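Local coordinates for protein multicopper oxidase (Arthrobacter sp. FB24, PDB 3GDC) that probably couples the one-electron oxidation of phenolic or similar substrates to the reduction of dioxygen to water, as a laccase-like multicopper oxidase built from cupredoxin domains, at residues A[165-170]-A[219-224]. Residues are numbered along the deposited sequence; the frame is centred on the assembly and turned at random.
With CU (copper (II) ion), chain G.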
loop_
_atom_site.group_PDB
_atom_site.type_symbol
_atom_site.label_atom_id
_atom_site.label_comp_id
_atom_site.label_asym_id
_atom_site.label_seq_id
_atom_site.Cartn_x
_atom_site.Cartn_y
_atom_site.Cartn_z
ATOM N N MET A 165 6.097 2.980 23.031
ATOM C CA MET A 165 6.360 4.287 22.443
ATOM C C MET A 165 5.402 4.609 21.298
ATOM O O MET A 165 4.687 3.727 20.798
ATOM C CB MET A 165 7.820 4.397 21.984
ATOM C CG MET A 165 8.307 3.234 21.179
ATOM S SD MET A 165 10.081 3.343 20.818
ATOM C CE MET A 165 10.787 2.870 22.373
ATOM N N VAL A 166 5.383 5.886 20.924
ATOM C CA VAL A 166 4.563 6.386 19.826
ATOM C C VAL A 166 5.435 7.126 18.812
ATOM O O VAL A 166 6.308 7.920 19.170
ATOM C CB VAL A 166 3.348 7.267 20.312
ATOM C CG1 VAL A 166 3.792 8.464 21.150
ATOM C CG2 VAL A 166 2.473 7.709 19.138
ATOM N N MET A 167 5.181 6.840 17.540
ATOM C CA MET A 167 5.895 7.471 16.436
ATOM C C MET A 167 4.910 7.992 15.399
ATOM O O MET A 167 4.222 7.206 14.724
ATOM C CB MET A 167 6.855 6.467 15.786
ATOM C CG MET A 167 8.013 6.095 16.692
ATOM S SD MET A 167 9.242 5.131 15.800
ATOM C CE MET A 167 10.549 5.084 17.047
ATOM N N VAL A 168 4.850 9.313 15.269
ATOM C CA VAL A 168 3.983 9.947 14.283
ATOM C C VAL A 168 4.852 10.460 13.125
ATOM O O VAL A 168 5.757 11.287 13.321
ATOM C CB VAL A 168 3.144 11.097 14.881
ATOM C CG1 VAL A 168 2.236 11.700 13.814
ATOM C CG2 VAL A 168 2.321 10.612 16.104
ATOM N N MET A 169 4.586 9.933 11.934
ATOM C CA MET A 169 5.343 10.285 10.734
ATOM C C MET A 169 4.623 11.414 10.020
ATOM O O MET A 169 3.441 11.281 9.675
ATOM C CB MET A 169 5.462 9.075 9.790
ATOM C CG MET A 169 6.095 7.843 10.394
ATOM S SD MET A 169 6.196 6.478 9.210
ATOM C CE MET A 169 4.448 6.075 8.996
ATOM N N ASN A 170 5.325 12.523 9.791
ATOM C CA ASN A 170 4.715 13.671 9.134
ATOM C C ASN A 170 5.619 14.305 8.076
ATOM O O ASN A 170 6.719 13.807 7.794
ATOM C CB ASN A 170 4.312 14.741 10.169
ATOM C CG ASN A 170 5.523 15.409 10.827
ATOM O OD1 ASN A 170 6.662 15.093 10.491
ATOM N ND2 ASN A 170 5.279 16.337 11.753
ATOM N N ASN A 219 3.610 6.403 2.995
ATOM C CA ASN A 219 4.812 6.473 3.811
ATOM C C ASN A 219 5.235 5.049 4.127
ATOM O O ASN A 219 4.461 4.111 3.933
ATOM C CB ASN A 219 4.564 7.283 5.091
ATOM C CG ASN A 219 5.815 8.006 5.585
ATOM O OD1 ASN A 219 6.952 7.598 5.293
ATOM N ND2 ASN A 219 5.608 9.090 6.337
ATOM N N SER A 220 6.478 4.866 4.565
ATOM C CA SER A 220 6.912 3.547 4.991
ATOM C C SER A 220 7.842 3.636 6.192
ATOM O O SER A 220 8.201 4.734 6.643
ATOM C CB SER A 220 7.550 2.765 3.833
ATOM O OG SER A 220 8.737 3.389 3.384
ATOM N N PHE A 221 8.199 2.468 6.714
ATOM C CA PHE A 221 8.987 2.334 7.936
ATOM C C PHE A 221 9.829 1.091 7.811
ATOM O O PHE A 221 9.293 0.001 7.589
ATOM C CB PHE A 221 8.057 2.191 9.155
ATOM C CG PHE A 221 8.776 2.000 10.466
ATOM C CD1 PHE A 221 8.919 3.061 11.358
ATOM C CD2 PHE A 221 9.279 0.747 10.828
ATOM C CE1 PHE A 221 9.578 2.884 12.587
ATOM C CE2 PHE A 221 9.948 0.568 12.046
ATOM C CZ PHE A 221 10.091 1.633 12.923
ATOM N N HIS A 222 11.138 1.239 7.995
ATOM C CA HIS A 222 12.048 0.098 7.953
ATOM C C HIS A 222 13.038 0.197 9.094
ATOM O O HIS A 222 13.518 1.282 9.389
ATOM C CB HIS A 222 12.809 0.062 6.615
ATOM C CG HIS A 222 13.917 -0.948 6.578
ATOM N ND1 HIS A 222 13.700 -2.298 6.755
ATOM C CD2 HIS A 222 15.251 -0.806 6.395
ATOM C CE1 HIS A 222 14.849 -2.945 6.684
ATOM N NE2 HIS A 222 15.806 -2.062 6.463
ATOM N N ILE A 223 13.342 -0.937 9.723
ATOM C CA ILE A 223 14.357 -1.005 10.771
ATOM C C ILE A 223 15.505 -1.933 10.333
ATOM O O ILE A 223 15.266 -3.063 9.906
ATOM C CB ILE A 223 13.745 -1.475 12.120
ATOM C CG1 ILE A 223 14.818 -1.674 13.184
ATOM C CG2 ILE A 223 12.927 -2.766 11.943
ATOM C CD1 ILE A 223 15.353 -0.414 13.735
ATOM N N HIS A 224 16.738 -1.446 10.442
ATOM C CA HIS A 224 17.923 -2.247 10.110
ATOM C C HIS A 224 18.146 -3.379 11.091
ATOM O O HIS A 224 18.029 -3.189 12.308
ATOM C CB HIS A 224 19.177 -1.374 10.138
ATOM C CG HIS A 224 19.327 -0.473 8.953
ATOM N ND1 HIS A 224 20.562 -0.083 8.478
ATOM C CD2 HIS A 224 18.409 0.115 8.146
ATOM C CE1 HIS A 224 20.401 0.713 7.438
ATOM N NE2 HIS A 224 19.105 0.850 7.215
HETATM CU CU CU G . 18.554 1.972 5.726
HETATM O O HOH W 1 7.362 11.046 7.512
#
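Asn219 starts the meeting of the two strands by laying its amide against Met169: ND2 comes within 3.5 Å of Met169 CB. An amide suits this buried corner because both its ends find partners. ND2 donates to Asn211 OD1 and, at 2.9 Å, to a water whose own hydrogen goes to Asn170 O, while OD1 accepts from Ser220 N across a bent N-H...O angle of 133°. A leucine in its place, lacking the amide, would probably leave Asn211 OD1 and Ser220 N without these partners and the water less firmly held. Ser220 CB points away from strand 163-172; its small side chain offers a hydroxyl to His271 N, while its carbonyl oxygen lies 3.7 Å from Met169 SD. The bend at chi3 (-68°) turns Met169 CE across to Asn219 CB. Phe221 starts toward the facing strand, and its flat ring presents an edge to Met167 SD, 3.9 Å from CE1, a Met-aromatic contact. Extended beyond CG, Met167 is long enough to bridge the sheets. Farther along, His222 and His224 supply imidazole NE2 to different coppers, His222 with His91 of the second subunit, His224 (1.9 Å) with His269 and that subunit's His134. The contact thus joins the two sheets of a cupredoxin-type sandwich: strand 163-172 lies beside 205-211, strand 218-223 between 264-269 and 245-249, and their axes pass 8.9 Å apart at 135°, with Leu209, Ile246 and Phe268 also packing on Phe221.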